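Local structure of putative acyl-CoA dehydrogenase (5JSC) at residues E38-A43 / G65-L70; Y72-V77 / R134-T139. The protein is a putative acyl-CoA dehydrogenase, a flavoprotein of the acyl-CoA dehydrogenase fold, which binds flavin-adenine dinucleotide. All coordinates share one frame; numbering follows the deposited sequence.

Contact 1: E38-A43 / G65-L70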
ATOM      1  N   GLU C  38      -0.238  13.496 -32.098  1.00 14.58           N
ATOM      2  CA  GLU C  38      -1.086  12.305 -32.172  1.00 15.58           C
ATOM      3  C   GLU C  38      -1.288  11.854 -33.614  1.00 14.58           C
ATOM      4  O   GLU C  38      -1.202  10.654 -33.918  1.00 16.62           O
ATOM      5  CB  GLU C  38      -2.436  12.561 -31.501  1.00 16.42           C
ATOM      6  CG  GLU C  38      -3.461  11.427 -31.673  1.00 19.23           C
ATOM      7  CD  GLU C  38      -3.029  10.088 -31.073  1.00 20.51           C
ATOM      8  OE1 GLU C  38      -2.152  10.068 -30.185  1.00 18.35           O
ATOM      9  OE2 GLU C  38      -3.589   9.047 -31.486  1.00 23.37           O
ATOM     10  N   ALA C  39      -1.569  12.798 -34.519  1.00 16.05           N
ATOM     11  CA  ALA C  39      -1.729  12.441 -35.922  1.00 17.29           C
ATOM     12  C   ALA C  39      -0.437  11.875 -36.500  1.00 16.60           C
ATOM     13  O   ALA C  39      -0.467  10.929 -37.299  1.00 18.05           O
ATOM     14  CB  ALA C  39      -2.186  13.660 -36.728  1.00 17.46           C
ATOM     15  N   TRP C  40       0.711  12.449 -36.117  1.00 16.55           N
ATOM     16  CA  TRP C  40       1.983  11.905 -36.576  1.00 16.53           C
ATOM     17  C   TRP C  40       2.150  10.462 -36.112  1.00 17.54           C
ATOM     18  O   TRP C  40       2.558   9.590 -36.889  1.00 17.20           O
ATOM     19  CB  TRP C  40       3.151  12.781 -36.089  1.00 16.02           C
ATOM     20  CG  TRP C  40       4.494  12.304 -36.622  1.00 17.89           C
ATOM     21  CD1 TRP C  40       5.123  12.730 -37.762  1.00 19.15           C
ATOM     22  CD2 TRP C  40       5.336  11.283 -36.062  1.00 18.26           C
ATOM     23  NE1 TRP C  40       6.305  12.044 -37.937  1.00 20.22           N
ATOM     24  CE2 TRP C  40       6.458  11.151 -36.908  1.00 18.64           C
ATOM     25  CE3 TRP C  40       5.252  10.475 -34.926  1.00 17.46           C
ATOM     26  CZ2 TRP C  40       7.483  10.241 -36.656  1.00 18.82           C
ATOM     27  CZ3 TRP C  40       6.271   9.566 -34.674  1.00 16.33           C
ATOM     28  CH2 TRP C  40       7.372   9.458 -35.538  1.00 18.60           C
ATOM     29  N   CYS C  41       1.807  10.186 -34.853  1.00 16.88           N
ATOM     30  CA  CYS C  41       1.908   8.824 -34.332  1.00 17.15           C
ATOM     31  C   CYS C  41       1.007   7.857 -35.089  1.00 18.76           C
ATOM     32  O   CYS C  41       1.425   6.739 -35.416  1.00 20.99           O
ATOM     33  CB  CYS C  41       1.553   8.808 -32.850  1.00 16.20           C
ATOM     34  SG  CYS C  41       2.801   9.548 -31.805  1.00 17.05           S
ATOM     35  N   ARG C  42      -0.240   8.255 -35.353  1.00 19.33           N
ATOM     36  CA  ARG C  42      -1.175   7.354 -36.022  1.00 22.69           C
ATOM     37  C   ARG C  42      -0.728   7.030 -37.436  1.00 24.10           C
ATOM     38  O   ARG C  42      -1.009   5.939 -37.942  1.00 25.95           O
ATOM     39  CB  ARG C  42      -2.577   7.959 -36.038  1.00 26.49           C
ATOM     40  CG  ARG C  42      -3.290   7.845 -34.708  1.00 31.93           C
ATOM     41  CD  ARG C  42      -4.609   8.594 -34.688  1.00 38.38           C
ATOM     42  NE  ARG C  42      -5.294   8.391 -33.415  1.00 43.67           N
ATOM     43  CZ  ARG C  42      -6.190   9.223 -32.889  1.00 47.96           C
ATOM     44  NH1 ARG C  42      -6.748   8.935 -31.719  1.00 50.05           N
ATOM     45  NH2 ARG C  42      -6.517  10.343 -33.517  1.00 49.62           N
ATOM     46  N   ALA C  43      -0.027   7.954 -38.082  1.00 22.86           N
ATOM     47  CA  ALA C  43       0.384   7.755 -39.462  1.00 25.17           C
ATOM     48  C   ALA C  43       1.756   7.113 -39.604  1.00 28.32           C
ATOM     49  O   ALA C  43       2.036   6.522 -40.654  1.00 32.39           O
ATOM     50  CB  ALA C  43       0.380   9.090 -40.206  1.00 24.56           C
ATOM     51  N   GLY C  65      12.732  14.584 -36.718  1.00 14.10           N
ATOM     52  CA  GLY C  65      13.398  15.826 -37.069  1.00 14.75           C
ATOM     53  C   GLY C  65      12.772  16.492 -38.275  1.00 15.91           C
ATOM     54  O   GLY C  65      12.489  17.693 -38.258  1.00 16.68           O
ATOM     55  N   ALA C  66      12.527  15.712 -39.333  1.00 16.34           N
ATOM     56  CA  ALA C  66      11.955  16.273 -40.551  1.00 18.37           C
ATOM     57  C   ALA C  66      10.557  16.824 -40.312  1.00 17.99           C
ATOM     58  O   ALA C  66      10.151  17.789 -40.971  1.00 20.76           O
ATOM     59  CB  ALA C  66      11.928  15.214 -41.654  1.00 20.73           C
ATOM     60  N   ALA C  67       9.811  16.232 -39.376  1.00 17.34           N
ATOM     61  CA  ALA C  67       8.457  16.676 -39.075  1.00 17.60           C
ATOM     62  C   ALA C  67       8.411  17.869 -38.129  1.00 18.22           C
ATOM     63  O   ALA C  67       7.318  18.392 -37.876  1.00 20.24           O
ATOM     64  CB  ALA C  67       7.646  15.522 -38.485  1.00 18.18           C
ATOM     65  N   GLY C  68       9.556  18.314 -37.609  1.00 16.06           N
ATOM     66  CA  GLY C  68       9.610  19.472 -36.746  1.00 15.53           C
ATOM     67  C   GLY C  68       9.490  19.190 -35.263  1.00 14.99           C
ATOM     68  O   GLY C  68       9.526  20.137 -34.464  1.00 16.01           O
ATOM     69  N   TRP C  69       9.377  17.926 -34.857  1.00 14.08           N
ATOM     70  CA  TRP C  69       9.076  17.654 -33.456  1.00 13.61           C
ATOM     71  C   TRP C  69      10.292  17.756 -32.544  1.00 13.23           C
ATOM     72  O   TRP C  69      10.115  17.891 -31.328  1.00 15.53           O
ATOM     73  CB  TRP C  69       8.424  16.275 -33.318  1.00 13.27           C
ATOM     74  CG  TRP C  69       7.106  16.217 -34.043  1.00 14.29           C
ATOM     75  CD1 TRP C  69       6.762  15.369 -35.057  1.00 17.15           C
ATOM     76  CD2 TRP C  69       5.967  17.068 -33.830  1.00 15.22           C
ATOM     77  NE1 TRP C  69       5.481  15.635 -35.481  1.00 18.83           N
ATOM     78  CE2 TRP C  69       4.972  16.672 -34.748  1.00 16.97           C
ATOM     79  CE3 TRP C  69       5.694  18.126 -32.952  1.00 16.01           C
ATOM     80  CZ2 TRP C  69       3.721  17.293 -34.813  1.00 16.31           C
ATOM     81  CZ3 TRP C  69       4.447  18.741 -33.016  1.00 17.73           C
ATOM     82  CH2 TRP C  69       3.481  18.324 -33.947  1.00 18.04           C
ATOM     83  N   LEU C  70      11.511  17.713 -33.088  1.00 12.24           N
ATOM     84  CA  LEU C  70      12.702  17.834 -32.254  1.00 12.13           C
ATOM     85  C   LEU C  70      13.059  19.280 -31.928  1.00 11.79           C
ATOM     86  O   LEU C  70      13.944  19.514 -31.097  1.00 13.80           O
ATOM     87  CB  LEU C  70      13.890  17.148 -32.936  1.00 13.21           C
ATOM     88  CG  LEU C  70      13.667  15.670 -33.287  1.00 11.89           C
ATOM     89  CD1 LEU C  70      14.922  15.086 -33.930  1.00 13.64           C
ATOM     90  CD2 LEU C  70      13.253  14.837 -32.061  1.00 13.19           C
TER

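Contact 2: Y72-V77 / R134-T139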
ATOM      1  N   TYR C  72      11.324  21.324 -30.229  1.00 12.74           N
ATOM      2  CA  TYR C  72      10.814  21.734 -28.923  1.00 12.43           C
ATOM      3  C   TYR C  72      11.792  21.451 -27.794  1.00 11.14           C
ATOM      4  O   TYR C  72      11.707  22.100 -26.748  1.00 12.95           O
ATOM      5  CB  TYR C  72       9.468  21.053 -28.648  1.00 13.54           C
ATOM      6  CG  TYR C  72       8.405  21.599 -29.561  1.00 13.85           C
ATOM      7  CD1 TYR C  72       7.726  22.767 -29.228  1.00 14.49           C
ATOM      8  CD2 TYR C  72       8.110  20.984 -30.775  1.00 13.01           C
ATOM      9  CE1 TYR C  72       6.764  23.297 -30.063  1.00 16.33           C
ATOM     10  CE2 TYR C  72       7.153  21.520 -31.629  1.00 15.05           C
ATOM     11  CZ  TYR C  72       6.485  22.672 -31.258  1.00 17.32           C
ATOM     12  OH  TYR C  72       5.533  23.208 -32.089  1.00 19.85           O
ATOM     13  N   GLY C  73      12.726  20.519 -27.983  1.00 13.45           N
ATOM     14  CA  GLY C  73      13.680  20.188 -26.949  1.00 12.35           C
ATOM     15  C   GLY C  73      14.963  20.976 -26.994  1.00 12.11           C
ATOM     16  O   GLY C  73      15.847  20.735 -26.167  1.00 13.85           O
ATOM     17  N   VAL C  74      15.077  21.917 -27.931  1.00 12.21           N
ATOM     18  CA  VAL C  74      16.272  22.734 -28.140  1.00 11.09           C
ATOM     19  C   VAL C  74      15.925  24.178 -27.813  1.00 12.44           C
ATOM     20  O   VAL C  74      14.884  24.681 -28.247  1.00 13.16           O
ATOM     21  CB  VAL C  74      16.778  22.608 -29.588  1.00 12.84           C
ATOM     22  CG1 VAL C  74      17.817  23.665 -29.899  1.00 13.64           C
ATOM     23  CG2 VAL C  74      17.328  21.201 -29.827  1.00 13.41           C
ATOM     24  N   GLY C  75      16.787  24.850 -27.056  1.00 12.56           N
ATOM     25  CA  GLY C  75      16.574  26.250 -26.718  1.00 13.24           C
ATOM     26  C   GLY C  75      17.337  27.184 -27.641  1.00 12.82           C
ATOM     27  O   GLY C  75      18.557  27.084 -27.779  1.00 15.08           O
ATOM     28  N   GLY C  76      16.602  28.117 -28.240  1.00 12.28           N
ATOM     29  CA  GLY C  76      17.211  29.176 -29.031  1.00 13.01           C
ATOM     30  C   GLY C  76      16.750  29.142 -30.473  1.00 14.12           C
ATOM     31  O   GLY C  76      17.120  28.236 -31.229  1.00 14.05           O
ATOM     32  N   VAL C  77      15.948  30.131 -30.876  1.00 15.15           N
ATOM     33  CA  VAL C  77      15.414  30.139 -32.234  1.00 16.46           C
ATOM     34  C   VAL C  77      16.543  30.200 -33.258  1.00 16.65           C
ATOM     35  O   VAL C  77      16.479  29.559 -34.315  1.00 17.29           O
ATOM     36  CB  VAL C  77      14.425  31.305 -32.398  1.00 18.99           C
ATOM     37  CG1 VAL C  77      14.011  31.451 -33.853  1.00 20.04           C
ATOM     38  CG2 VAL C  77      13.212  31.070 -31.519  1.00 18.55           C
ATOM     39  N   ARG C 134      21.577  20.706 -35.855  1.00 15.02           N
ATOM     40  CA  ARG C 134      21.531  19.319 -36.306  1.00 15.09           C
ATOM     41  C   ARG C 134      20.751  18.441 -35.334  1.00 14.35           C
ATOM     42  O   ARG C 134      20.090  17.487 -35.760  1.00 14.18           O
ATOM     43  CB  ARG C 134      22.947  18.773 -36.486  1.00 18.11           C
ATOM     44  N   VAL C 135      20.820  18.731 -34.036  1.00 12.93           N
ATOM     45  CA  VAL C 135      19.939  18.046 -33.087  1.00 12.65           C
ATOM     46  C   VAL C 135      18.486  18.333 -33.442  1.00 12.57           C
ATOM     47  O   VAL C 135      17.644  17.425 -33.515  1.00 12.93           O
ATOM     48  CB  VAL C 135      20.257  18.479 -31.642  1.00 11.39           C
ATOM     49  CG1 VAL C 135      19.159  17.996 -30.676  1.00 12.92           C
ATOM     50  CG2 VAL C 135      21.627  17.943 -31.198  1.00 12.54           C
ATOM     51  N   ALA C 136      18.183  19.609 -33.698  1.00 13.12           N
ATOM     52  CA  ALA C 136      16.806  20.045 -33.898  1.00 13.18           C
ATOM     53  C   ALA C 136      16.211  19.516 -35.195  1.00 13.73           C
ATOM     54  O   ALA C 136      14.990  19.354 -35.280  1.00 16.14           O
ATOM     55  CB  ALA C 136      16.730  21.576 -33.880  1.00 14.03           C
ATOM     56  N   ASN C 137      17.022  19.276 -36.226  1.00 13.96           N
ATOM     57  CA  ASN C 137      16.468  18.724 -37.456  1.00 16.34           C
ATOM     58  C   ASN C 137      16.721  17.226 -37.595  1.00 16.14           C
ATOM     59  O   ASN C 137      16.405  16.641 -38.637  1.00 17.82           O
ATOM     60  CB  ASN C 137      16.965  19.508 -38.685  1.00 18.79           C
ATOM     61  CG  ASN C 137      18.446  19.317 -38.992  1.00 20.41           C
ATOM     62  OD1 ASN C 137      19.112  18.439 -38.460  1.00 21.09           O
ATOM     63  ND2 ASN C 137      18.960  20.151 -39.899  1.00 24.98           N
ATOM     64  N   GLY C 138      17.228  16.581 -36.546  1.00 15.26           N
ATOM     65  CA  GLY C 138      17.375  15.141 -36.576  1.00 15.14           C
ATOM     66  C   GLY C 138      18.534  14.604 -37.382  1.00 17.06           C
ATOM     67  O   GLY C 138      18.548  13.408 -37.691  1.00 19.20           O
ATOM     68  N   THR C 139      19.514  15.436 -37.735  1.00 17.08           N
ATOM     69  CA  THR C 139      20.681  14.957 -38.467  1.00 18.89           C
ATOM     70  C   THR C 139      21.893  14.727 -37.574  1.00 18.31           C
ATOM     71  O   THR C 139      22.949  14.324 -38.079  1.00 20.45           O
ATOM     72  CB  THR C 139      21.042  15.920 -39.607  1.00 19.64           C
ATOM     73  OG1 THR C 139      21.399  17.198 -39.069  1.00 19.62           O
ATOM     74  CG2 THR C 139      19.862  16.075 -40.572  1.00 21.08           C
TER

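Contact 1: E38-A43 / G65-L70
Trp69 turns an edge of its indole to the face of Trp40 in an edge-to-face stack, the five-membered rings 5.0 Å apart between centroids and their planes at 74°. The pyrrole side makes the approach: Trp69 NE1 comes to 3.7 Å from Trp40 CG, and Trp69 CD1 sits above the Trp40 ring plane, displaced toward its rim. Trp40 carries its ring away from its own helix with CG anti to the backbone N (chi1 -176°), which brings the indole out to the other segment. Ala67 adds its methyl, CB lying 3.8 Å from Trp40 NE1 at an oblique angle. The contact joins helix 28-44 to the turn by which the chain leaves helix 53-66, in the N-terminal helical domain of the acyl-CoA dehydrogenase fold. That turn is a Schellman motif, with Gly68 at positive phi, just before Trp69. Leu33 and Ile37 of helix 28-44 also touch the Trp69 side chain, as does Leu94 of helix 88-101. Along helix 28-44, Arg42 NE meets Glu38 OE2 in a salt bridge of 2.7 Å, and Glu38 CG lies over the centre of the guanidinium. The other carboxylate oxygen, Glu38 OE1, is hydrogen-bonded to His101 NE2.

Contact 2: Y72-V77 / R134-T139
Val74 packs one methyl against two residues in the last turn of helix 125-136, and everything that crosses between 72-77 and 134-139 is apolar. Its CG2 lies 3.8 Å from Val135 CG1 and 4.1 Å from Ala136 CB. With chi1 at 168°, Val74 holds CG1 anti to the backbone N and leaves CG2, beside that N, to do the touching. The two valine side chains meet at a slant, while Ala136 offers its methyl to the same CG2. Ser116 of helix 103-122 touches both valines. The contact thus packs the loop between helices 53-66 and 88-101 against the end of helix 125-136, all within the N-terminal helical domain of the acyl-CoA dehydrogenase fold. No polar bond links the two segments; within 134-139 a set of them finishes the helix. A Schellman motif closes it, Thr139 N bonding to Arg134 O at 2.9 Å and Gly138 N to Val135 O at 3.2 Å, with Gly138 as the C-prime residue at positive phi. Asn137 OD1 accepts two bonds: one from Thr139 OG1 at 2.7 Å, tilted 15° from the carbonyl plane, and one from Thr139 N at 3.1 Å, which makes an Asx turn. Gln112 NE2 also bonds Val135 O, and Ser120 OG bonds Gly75 N.

Both contacts belong to the N-terminal helical domain and follow one another along the chain, their centres about 14 Å apart. Contact 1 is a surface contact between helix 28-44 and the turn that follows helix 53-66, built on aromatic rings; contact 2 is buried, fastens a loop to a helix end, and uses small aliphatic groups. Neither has a hydrogen bond between its segments. Leu70 bridges them: its CB lies 3.4 Å from Ala136 O, and its CD1 is 3.6 Å from Gly138 CA, so the chain leaving contact 1 packs directly on the helix end used in contact 2. Helix 103-122 lies against both contacts, in contact 1 through Leu109, which touches Trp69 and Leu70.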